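Local coordinates for protein endo-1,3-beta-glucanase, family GH16 (Zobellia galactanivorans, PDB 4BPZ) that probably hydrolyses internal 1,3-beta-glucosidic bonds of laminarin, this chain being its calcium-binding family GH16 domain, here with a mixed-linkage glucan trisaccharide bound, at residues A[33-38]-A[122-127]; A[47-52]-A[78-83]; A[85-90]-A[224-229]. The protein carries 1 engineered substitution. All coordinates share one frame; numbering follows the deposited sequence.

How the interactions relate
From the N terminus, segment 33-38 opens interaction 1, whose loop closes only at 122-127. Interaction 2 lies wholly within that loop: 47-52 opens it and 78-83 closes it 26 residues later. Segment 85-90 then opens interaction 3 before 122-127 arrives, and 224-229 closes it, so interactions 1 and 3 cross along the chain, whereas 2 and 3 follow in series. Interactions 2 and 3 both use strand 82-93, which joins strand 48-50 to strand 222-230; Tyr50 of interaction 2 packs on Ala85 and Ile228 of interaction 3. Interaction 1 fastens two loops near the bound glycan to that framework, chiefly where Arg86 reaches Gln33 and Glu123.

Interaction 1: residues A[33-38]-A[122-127]; sequences QVIPPN and NETGNY. With BGC (beta-D-glucopyranose), chain C.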
loop_
_atom_site.group_PDB
_atom_site.type_symbol
_atom_site.label_atom_id
_atom_site.label_comp_id
_atom_site.label_asym_id
_atom_site.label_seq_id
_atom_site.Cartn_x
_atom_site.Cartn_y
_atom_site.Cartn_z
ATOM N N GLN A 33 -10.895 4.266 -0.736
ATOM C CA GLN A 33 -10.727 5.676 -1.097
ATOM C C GLN A 33 -11.136 5.840 -2.503
ATOM O O GLN A 33 -10.685 5.146 -3.438
ATOM C CB GLN A 33 -9.266 6.064 -0.904
ATOM C CG GLN A 33 -8.895 6.128 0.556
ATOM C CD GLN A 33 -7.468 6.671 0.738
ATOM O OE1 GLN A 33 -6.459 5.950 0.703
ATOM N NE2 GLN A 33 -7.360 8.020 0.924
ATOM N N VAL A 34 -11.964 6.856 -2.745
ATOM C CA VAL A 34 -12.438 7.216 -4.080
ATOM C C VAL A 34 -12.320 8.691 -4.391
ATOM O O VAL A 34 -12.278 9.103 -5.547
ATOM C CB VAL A 34 -13.898 6.747 -4.394
ATOM C CG1 VAL A 34 -14.056 5.259 -4.050
ATOM C CG2 VAL A 34 -14.949 7.565 -3.643
ATOM N N ILE A 35 -12.278 9.541 -3.352
ATOM C CA ILE A 35 -12.218 11.011 -3.548
ATOM C C ILE A 35 -10.748 11.382 -3.841
ATOM O O ILE A 35 -9.875 11.110 -2.999
ATOM C CB ILE A 35 -12.669 11.761 -2.308
ATOM C CG1 ILE A 35 -14.154 11.456 -1.993
ATOM C CG2 ILE A 35 -12.479 13.270 -2.503
ATOM C CD1 ILE A 35 -14.499 11.856 -0.544
ATOM N N PRO A 36 -10.447 12.033 -4.981
ATOM C CA PRO A 36 -9.088 12.351 -5.233
ATOM C C PRO A 36 -8.665 13.458 -4.276
ATOM O O PRO A 36 -9.425 14.431 -4.004
ATOM C CB PRO A 36 -9.082 12.898 -6.664
ATOM C CG PRO A 36 -10.421 12.558 -7.245
ATOM C CD PRO A 36 -11.358 12.261 -6.092
ATOM N N PRO A 37 -7.419 13.409 -3.758
ATOM C CA PRO A 37 -6.978 14.358 -2.716
ATOM C C PRO A 37 -6.470 15.659 -3.313
ATOM O O PRO A 37 -6.312 16.593 -2.525
ATOM C CB PRO A 37 -5.795 13.669 -2.038
ATOM C CG PRO A 37 -5.270 12.686 -3.138
ATOM C CD PRO A 37 -6.513 12.238 -3.867
ATOM N N ASN A 38 -6.222 15.748 -4.611
ATOM C CA ASN A 38 -5.432 16.862 -5.155
ATOM C C ASN A 38 -6.189 17.454 -6.347
ATOM O O ASN A 38 -5.851 17.183 -7.525
ATOM C CB ASN A 38 -3.953 16.298 -5.461
ATOM C CG ASN A 38 -3.126 17.098 -6.354
ATOM O OD1 ASN A 38 -3.079 18.261 -6.169
ATOM N ND2 ASN A 38 -2.321 16.436 -7.312
ATOM N N ASN A 122 -4.901 12.189 8.407
ATOM C CA ASN A 122 -6.041 12.938 7.967
ATOM C C ASN A 122 -6.103 13.063 6.469
ATOM O O ASN A 122 -6.589 14.055 5.927
ATOM C CB ASN A 122 -6.176 14.296 8.721
ATOM C CG ASN A 122 -7.488 15.014 8.445
ATOM O OD1 ASN A 122 -8.546 14.363 8.328
ATOM N ND2 ASN A 122 -7.444 16.350 8.453
ATOM N N GLU A 123 -5.659 12.075 5.723
ATOM C CA GLU A 123 -5.758 12.108 4.296
ATOM C C GLU A 123 -7.184 12.186 3.858
ATOM O O GLU A 123 -8.092 11.505 4.417
ATOM C CB GLU A 123 -5.080 10.847 3.686
ATOM C CG GLU A 123 -5.307 10.759 2.203
ATOM C CD GLU A 123 -4.326 9.822 1.576
ATOM O OE1 GLU A 123 -3.159 10.254 1.322
ATOM O OE2 GLU A 123 -4.630 8.609 1.412
ATOM N N THR A 124 -7.449 12.991 2.861
ATOM C CA THR A 124 -8.770 13.148 2.324
ATOM C C THR A 124 -9.463 11.816 2.044
ATOM O O THR A 124 -8.924 11.009 1.356
ATOM C CB THR A 124 -8.845 14.150 1.148
ATOM O OG1 THR A 124 -8.403 15.417 1.731
ATOM C CG2 THR A 124 -10.195 14.195 0.539
ATOM N N GLY A 125 -10.694 11.656 2.554
ATOM C CA GLY A 125 -11.479 10.452 2.182
ATOM C C GLY A 125 -10.978 9.172 2.857
ATOM O O GLY A 125 -11.399 8.089 2.431
ATOM N N ASN A 126 -10.106 9.271 3.846
ATOM C CA ASN A 126 -9.643 8.100 4.555
ATOM C C ASN A 126 -10.622 7.703 5.674
ATOM O O ASN A 126 -11.682 8.282 5.823
ATOM C CB ASN A 126 -8.197 8.243 5.045
ATOM C CG ASN A 126 -8.046 8.958 6.341
ATOM O OD1 ASN A 126 -6.917 8.908 6.927
ATOM N ND2 ASN A 126 -9.055 9.561 6.866
ATOM N N TYR A 127 -10.323 6.674 6.435
ATOM C CA TYR A 127 -11.280 6.161 7.407
ATOM C C TYR A 127 -11.188 6.861 8.745
ATOM O O TYR A 127 -12.192 6.883 9.478
ATOM C CB TYR A 127 -10.977 4.672 7.563
ATOM C CG TYR A 127 -11.977 3.965 8.460
ATOM C CD1 TYR A 127 -13.342 3.852 8.140
ATOM C CD2 TYR A 127 -11.535 3.347 9.634
ATOM C CE1 TYR A 127 -14.249 3.203 9.026
ATOM C CE2 TYR A 127 -12.427 2.702 10.462
ATOM C CZ TYR A 127 -13.736 2.628 10.164
ATOM O OH TYR A 127 -14.650 1.940 11.000
HETATM C C2 BGC C . 3.067 11.241 -2.206
HETATM C C3 BGC C . 2.719 12.386 -1.305
HETATM C C4 BGC C . 1.375 12.094 -0.539
HETATM C C5 BGC C . 1.477 10.732 0.192
HETATM C C6 BGC C . 0.179 10.266 0.819
HETATM C C1 BGC C . 3.056 9.931 -1.375
HETATM O O2 BGC C . 4.331 11.476 -2.759
HETATM O O3 BGC C . 2.520 13.524 -2.142
HETATM O O4 BGC C . 1.106 13.025 0.502
HETATM O O5 BGC C . 1.783 9.727 -0.814
HETATM O O6 BGC C . -0.856 10.030 -0.109
HETATM O O HOH W 1 -9.919 9.520 -0.763
HETATM O O HOH W 2 -12.643 8.553 -0.564
HETATM O O HOH W 3 -8.313 17.229 -0.034
#
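Gln33 and Glu123 meet amide to carboxylate: NE2 of Gln33 donates to OE2 of Glu123 at 2.8 Å, with an N-H...O angle of 160°. Their planes are only 24° apart, and the donor comes in on the anti side of OE2. CG of Gln33 stands anti to the carbonyl carbon (chi1 -71°), where it lies against Gly125 O, and the extended chain beyond brings the amide to Glu123. Gln33 NE2 also bonds weakly to Thr124 O at 3.4 Å. OE1 of Glu123 accepts a hydrogen bond from O6 of the beta-D-glucopyranose at 2.7 Å, which makes Gln33 a second-shell support for a sugar-binding carboxylate; Arg86 is a further partner of OE2. Segment 122-127 presents these groups on a type II beta turn from Glu123 to Asn126, closed by Asn126 N to Glu123 O at 3.1 Å. Both segments are loops of the GH16 jelly roll. Thr124 turns CG2 onto CG2 of Ile35, 3.9 Å away, the side chains crossing at about a right angle, and its CB lies 4.4 Å from Pro37 CB. Waters bridge the loops as well; one donates to Ile35 O at 2.7 Å and to Thr124 O at 2.8 Å.

Interaction 2: residues A[47-52]-A[78-83]; sequences LQHYTN and STKDYT
His49 carries both direct hydrogen bonds between the segments, one from its ring and one from its backbone. Ring atom NE2 donates to Ser78 O at 2.8 Å; the acceptor lies close to the plane of the imidazole, while the donor stands above the carbonyl plane of Ser78, 54° out of it. The backbone N of His49 donates to Tyr82 O at 2.9 Å, one of the two backbone links, the other to Ser84, by which His49 pairs in parallel with Thr83. In the same register, Thr83 CA directs its hydrogen at His49 O, 3.2 Å away. This is structural pairing within the GH16 jelly roll, away from the glycan and calcium sites.

Lys80 supplies the contact over the imidazole. Its CG sits 3.6 Å from the centroid of the His49 ring and 22° off the ring normal, a CH-pi contact displaced toward the rim at CD2 and NE2. The Lys80 chain then bends (chi2 -68°), carrying CD off the ring and past Leu47 O; CB of Lys80 is 3.4 Å from that oxygen. The ammonium goes on to Ser41.

Apolar packing comes from Leu47, whose CB lies 3.8 Å from Tyr82 CD1; Leu47 O is at the edge of the tyrosine ring, in its plane. A water completes the polar links, donating to Leu47 O at 2.8 Å and accepting from Asp81 N at 2.9 Å.

The chain turns a corner at Asp81, so one short segment offers two successive strands to 47-52. Both are paired antiparallel with strand 63-75, whose Glu71, together with Asn56, holds the hydroxyl of Thr83. Beyond Leu47, a backbone link to Met230 leads to the end of strand 222-230, whose residues also pack on Gln48 and Tyr82.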
loop_
_atom_site.group_PDB
_atom_site.type_symbol
_atom_site.label_atom_id
_atom_site.label_comp_id
_atom_site.label_asym_id
_atom_site.label_seq_id
_atom_site.Cartn_x
_atom_site.Cartn_y
_atom_site.Cartn_z
ATOM N N LEU A 47 -2.146 8.571 -12.910
ATOM C CA LEU A 47 -3.115 8.757 -13.980
ATOM C C LEU A 47 -4.435 8.133 -13.737
ATOM O O LEU A 47 -5.316 8.234 -14.559
ATOM C CB LEU A 47 -2.498 8.216 -15.300
ATOM C CG LEU A 47 -1.239 9.023 -15.735
ATOM C CD1 LEU A 47 -0.711 8.481 -17.053
ATOM C CD2 LEU A 47 -1.574 10.491 -15.949
ATOM N N GLN A 48 -4.653 7.460 -12.601
ATOM C CA GLN A 48 -5.874 6.711 -12.315
ATOM C C GLN A 48 -6.875 7.500 -11.486
ATOM O O GLN A 48 -6.498 8.379 -10.669
ATOM C CB GLN A 48 -5.643 5.356 -11.632
ATOM C CG GLN A 48 -5.314 5.430 -10.122
ATOM C CD GLN A 48 -4.045 6.130 -9.794
ATOM O OE1 GLN A 48 -3.952 6.815 -8.723
ATOM N NE2 GLN A 48 -3.049 6.020 -10.579
ATOM N N HIS A 49 -8.142 7.094 -11.563
ATOM C CA HIS A 49 -9.098 7.217 -10.463
ATOM C C HIS A 49 -9.189 5.905 -9.721
ATOM O O HIS A 49 -9.015 4.838 -10.281
ATOM C CB HIS A 49 -10.491 7.580 -10.961
ATOM C CG HIS A 49 -10.722 9.060 -11.102
ATOM N ND1 HIS A 49 -10.468 9.923 -10.127
ATOM C CD2 HIS A 49 -11.236 9.792 -12.165
ATOM C CE1 HIS A 49 -10.770 11.160 -10.562
ATOM N NE2 HIS A 49 -11.253 11.060 -11.791
ATOM N N TYR A 50 -9.484 6.035 -8.438
ATOM C CA TYR A 50 -9.780 4.877 -7.589
ATOM C C TYR A 50 -11.283 4.763 -7.368
ATOM O O TYR A 50 -11.951 5.760 -7.202
ATOM C CB TYR A 50 -9.026 4.994 -6.259
ATOM C CG TYR A 50 -7.535 4.789 -6.393
ATOM C CD1 TYR A 50 -7.018 3.606 -6.929
ATOM C CD2 TYR A 50 -6.625 5.739 -5.923
ATOM C CE1 TYR A 50 -5.659 3.378 -7.002
ATOM C CE2 TYR A 50 -5.263 5.527 -5.994
ATOM C CZ TYR A 50 -4.780 4.337 -6.523
ATOM O OH TYR A 50 -3.424 4.087 -6.579
ATOM N N THR A 51 -11.805 3.532 -7.442
ATOM C CA THR A 51 -13.274 3.319 -7.341
ATOM C C THR A 51 -13.483 2.178 -6.393
ATOM O O THR A 51 -12.596 1.381 -6.076
ATOM C CB THR A 51 -13.964 3.068 -8.699
ATOM O OG1 THR A 51 -14.042 1.662 -8.978
ATOM C CG2 THR A 51 -13.369 3.869 -9.812
ATOM N N ASN A 52 -14.772 2.038 -5.970
ATOM C CA ASN A 52 -15.133 0.898 -5.133
ATOM C C ASN A 52 -15.923 -0.151 -5.884
ATOM O O ASN A 52 -16.588 -0.983 -5.283
ATOM C CB ASN A 52 -15.855 1.304 -3.830
ATOM C CG ASN A 52 -17.281 1.716 -4.033
ATOM O OD1 ASN A 52 -18.078 1.784 -2.998
ATOM N ND2 ASN A 52 -17.699 1.938 -5.173
ATOM N N SER A 78 -13.768 15.347 -12.948
ATOM C CA SER A 78 -12.359 15.035 -13.262
ATOM C C SER A 78 -12.351 13.741 -14.041
ATOM O O SER A 78 -12.763 12.727 -13.482
ATOM C CB SER A 78 -11.578 14.947 -12.014
ATOM O OG SER A 78 -10.252 14.396 -12.339
ATOM N N THR A 79 -11.893 13.719 -15.299
ATOM C CA THR A 79 -11.840 12.465 -16.084
ATOM C C THR A 79 -10.428 11.952 -16.087
ATOM O O THR A 79 -9.471 12.773 -16.285
ATOM C CB THR A 79 -12.311 12.742 -17.497
ATOM O OG1 THR A 79 -13.674 13.258 -17.428
ATOM C CG2 THR A 79 -12.321 11.485 -18.334
ATOM N N LYS A 80 -10.292 10.658 -15.891
ATOM C CA LYS A 80 -9.007 10.004 -16.006
ATOM C C LYS A 80 -9.176 8.849 -16.982
ATOM O O LYS A 80 -10.292 8.424 -17.321
ATOM C CB LYS A 80 -8.532 9.456 -14.635
ATOM C CG LYS A 80 -8.312 10.505 -13.585
ATOM C CD LYS A 80 -7.104 11.408 -13.930
ATOM C CE LYS A 80 -6.953 12.528 -12.892
ATOM N NZ LYS A 80 -6.038 13.567 -13.311
ATOM N N ASP A 81 -8.028 8.338 -17.421
ATOM C CA ASP A 81 -7.997 7.291 -18.466
ATOM C C ASP A 81 -7.812 5.885 -17.896
ATOM O O ASP A 81 -7.801 4.918 -18.663
ATOM C CB ASP A 81 -6.806 7.564 -19.403
ATOM C CG ASP A 81 -6.995 8.808 -20.221
ATOM O OD1 ASP A 81 -8.165 9.247 -20.385
ATOM O OD2 ASP A 81 -5.969 9.343 -20.701
ATOM N N TYR A 82 -7.659 5.734 -16.566
ATOM C CA TYR A 82 -7.474 4.465 -15.913
ATOM C C TYR A 82 -8.299 4.444 -14.655
ATOM O O TYR A 82 -8.453 5.490 -14.000
ATOM C CB TYR A 82 -5.996 4.176 -15.538
ATOM C CG TYR A 82 -5.082 4.265 -16.743
ATOM C CD1 TYR A 82 -4.529 5.518 -17.109
ATOM C CD2 TYR A 82 -4.841 3.182 -17.551
ATOM C CE1 TYR A 82 -3.771 5.647 -18.289
ATOM C CE2 TYR A 82 -4.056 3.265 -18.731
ATOM C CZ TYR A 82 -3.531 4.498 -19.059
ATOM O OH TYR A 82 -2.806 4.584 -20.217
ATOM N N THR A 83 -8.699 3.264 -14.247
ATOM C CA THR A 83 -9.339 3.048 -12.913
ATOM C C THR A 83 -8.611 1.963 -12.186
ATOM O O THR A 83 -7.972 1.057 -12.792
ATOM C CB THR A 83 -10.853 2.645 -13.114
ATOM O OG1 THR A 83 -10.887 1.435 -13.837
ATOM C CG2 THR A 83 -11.642 3.719 -13.755
HETATM O O HOH W 4 -5.544 9.690 -16.897
#

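Interaction 3: residues A[85-90]-A[224-229]; sequences ARLNSK and LLLNIA
The guanidinium of Arg86 is met on a slant by Leu225, whose methyl CD2 lies 3.7 Å from NH2 of Arg86. Asn227 stands alongside Arg86 and points the same way, with CB of Asn227 4.0 Å from CB of Arg86; their amide and guanidinium planes are turned 41° apart. At its polar end Arg86 is gripped by Gln33 at NE and Glu123 at NH2, whereas the Asn227 amide is held chiefly by Trp115. Asn88 runs beside Leu225; Arg86, Asn88, Leu225 and Asn227 share one face of the sheet. Of these Arg86 lines the glycan pocket, and its NH2 makes a weak hydrogen bond to a glucose O6.

The backbones are antiparallel, their axes 174° apart, in the sheet of the GH16 jelly roll that carries glycan-binding residues. Leu87 and Leu226 form the hydrogen-bonded pair, with Leu87 N to Leu226 O at 2.9 Å and Leu226 N to Leu87 O at 3.1 Å. Ser89 N continues the pattern to Leu224 O at 2.8 Å. In return Leu224 N donates to the hydroxyl, Ser89 OG, at 2.9 Å. With OG between the backbone N and carbonyl carbon of Ser89 (chi1 60°), the side chain takes the acceptor's role; it also bonds Phe91 O.

On the other face Leu87 CB and Leu226 CB are 4.4 Å apart, and both leucines rest on strand 63-75, at Leu64 and Ile66. Strand 30-32 and Gln33 bond along the other edge of segment 85-90, while strand 110-118 pairs with the far edge of 224-229.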
loop_
_atom_site.group_PDB
_atom_site.type_symbol
_atom_site.label_atom_id
_atom_site.label_comp_id
_atom_site.label_asym_id
_atom_site.label_seq_id
_atom_site.Cartn_x
_atom_site.Cartn_y
_atom_site.Cartn_z
ATOM N N ALA A 85 -8.171 0.439 -7.632
ATOM C CA ALA A 85 -8.707 0.529 -6.268
ATOM C C ALA A 85 -7.560 0.817 -5.320
ATOM O O ALA A 85 -6.403 0.452 -5.539
ATOM C CB ALA A 85 -9.429 -0.732 -5.860
ATOM N N ARG A 86 -7.949 1.500 -4.230
ATOM C CA ARG A 86 -7.045 1.895 -3.131
ATOM C C ARG A 86 -7.804 1.562 -1.809
ATOM O O ARG A 86 -8.741 2.294 -1.464
ATOM C CB ARG A 86 -6.663 3.385 -3.227
ATOM C CG ARG A 86 -5.796 3.884 -2.103
ATOM C CD ARG A 86 -5.228 5.226 -2.505
ATOM N NE ARG A 86 -4.544 5.910 -1.368
ATOM C CZ ARG A 86 -3.436 6.634 -1.499
ATOM N NH1 ARG A 86 -2.691 6.606 -2.576
ATOM N NH2 ARG A 86 -3.041 7.366 -0.430
ATOM N N LEU A 87 -7.399 0.521 -1.160
ATOM C CA LEU A 87 -8.021 0.036 0.092
ATOM C C LEU A 87 -7.209 0.530 1.269
ATOM O O LEU A 87 -5.989 0.715 1.167
ATOM C CB LEU A 87 -8.045 -1.458 0.148
ATOM C CG LEU A 87 -8.738 -2.189 -0.977
ATOM C CD1 LEU A 87 -8.699 -3.701 -0.744
ATOM C CD2 LEU A 87 -10.139 -1.711 -1.153
ATOM N N ASN A 88 -7.899 0.806 2.375
ATOM C CA ASN A 88 -7.242 1.108 3.669
ATOM C C ASN A 88 -7.777 0.162 4.686
ATOM O O ASN A 88 -9.020 -0.093 4.701
ATOM C CB ASN A 88 -7.562 2.537 4.157
ATOM C CG ASN A 88 -7.135 3.670 3.254
ATOM O OD1 ASN A 88 -6.439 3.506 2.211
ATOM N ND2 ASN A 88 -7.483 4.828 3.614
ATOM N N SER A 89 -6.950 -0.390 5.552
ATOM C CA SER A 89 -7.509 -1.204 6.646
ATOM C C SER A 89 -8.298 -0.319 7.606
ATOM O O SER A 89 -7.901 0.796 7.952
ATOM C CB SER A 89 -6.390 -1.912 7.412
ATOM O OG SER A 89 -5.436 -1.053 8.023
ATOM N N LYS A 90 -9.412 -0.926 8.069
ATOM C CA LYS A 90 -10.279 -0.406 9.133
ATOM C C LYS A 90 -9.692 -0.947 10.450
ATOM O O LYS A 90 -10.323 -1.661 11.222
ATOM C CB LYS A 90 -11.745 -0.831 8.914
ATOM C CG LYS A 90 -12.360 -0.047 7.811
ATOM C CD LYS A 90 -13.870 -0.167 7.968
ATOM C CE LYS A 90 -14.469 0.664 6.833
ATOM N NZ LYS A 90 -15.962 0.440 6.775
ATOM N N LEU A 224 -2.939 0.232 7.143
ATOM C CA LEU A 224 -2.402 -0.395 5.936
ATOM C C LEU A 224 -3.152 0.106 4.697
ATOM O O LEU A 224 -4.381 0.332 4.727
ATOM C CB LEU A 224 -2.593 -1.916 6.015
ATOM C CG LEU A 224 -1.892 -2.776 4.964
ATOM C CD1 LEU A 224 -0.370 -2.755 5.218
ATOM C CD2 LEU A 224 -2.406 -4.224 5.079
ATOM N N LEU A 225 -2.418 0.275 3.583
ATOM C CA LEU A 225 -2.947 0.580 2.304
ATOM C C LEU A 225 -2.546 -0.467 1.280
ATOM O O LEU A 225 -1.399 -0.947 1.314
ATOM C CB LEU A 225 -2.487 1.964 1.802
ATOM C CG LEU A 225 -2.882 3.195 2.668
ATOM C CD1 LEU A 225 -1.829 3.521 3.704
ATOM C CD2 LEU A 225 -3.188 4.393 1.816
ATOM N N LEU A 226 -3.445 -0.747 0.329
ATOM C CA LEU A 226 -3.186 -1.673 -0.786
ATOM C C LEU A 226 -3.719 -1.008 -2.031
ATOM O O LEU A 226 -4.886 -0.584 -2.042
ATOM C CB LEU A 226 -3.998 -2.975 -0.593
ATOM C CG LEU A 226 -3.645 -3.728 0.668
ATOM C CD1 LEU A 226 -4.729 -4.840 0.854
ATOM C CD2 LEU A 226 -2.257 -4.297 0.670
ATOM N N ASN A 227 -2.926 -0.921 -3.093
ATOM C CA ASN A 227 -3.404 -0.199 -4.278
ATOM C C ASN A 227 -2.600 -0.608 -5.516
ATOM O O ASN A 227 -1.492 -1.142 -5.380
ATOM C CB ASN A 227 -3.351 1.321 -4.094
ATOM C CG ASN A 227 -1.951 1.846 -3.978
ATOM O OD1 ASN A 227 -1.330 1.676 -2.925
ATOM N ND2 ASN A 227 -1.388 2.364 -5.054
ATOM N N ILE A 228 -3.117 -0.281 -6.691
ATOM C CA ILE A 228 -2.281 -0.190 -7.933
ATOM C C ILE A 228 -2.430 1.202 -8.471
ATOM O O ILE A 228 -3.529 1.541 -8.928
ATOM C CB ILE A 228 -2.646 -1.209 -9.030
ATOM C CG1 ILE A 228 -2.778 -2.657 -8.559
ATOM C CG2 ILE A 228 -1.592 -1.076 -10.144
ATOM C CD1 ILE A 228 -3.370 -3.544 -9.655
ATOM N N ALA A 229 -1.379 2.003 -8.478
ATOM C CA ALA A 229 -1.404 3.267 -9.222
ATOM C C ALA A 229 -1.012 2.973 -10.662
ATOM O O ALA A 229 -0.311 2.002 -10.948
ATOM C CB ALA A 229 -0.450 4.247 -8.563
#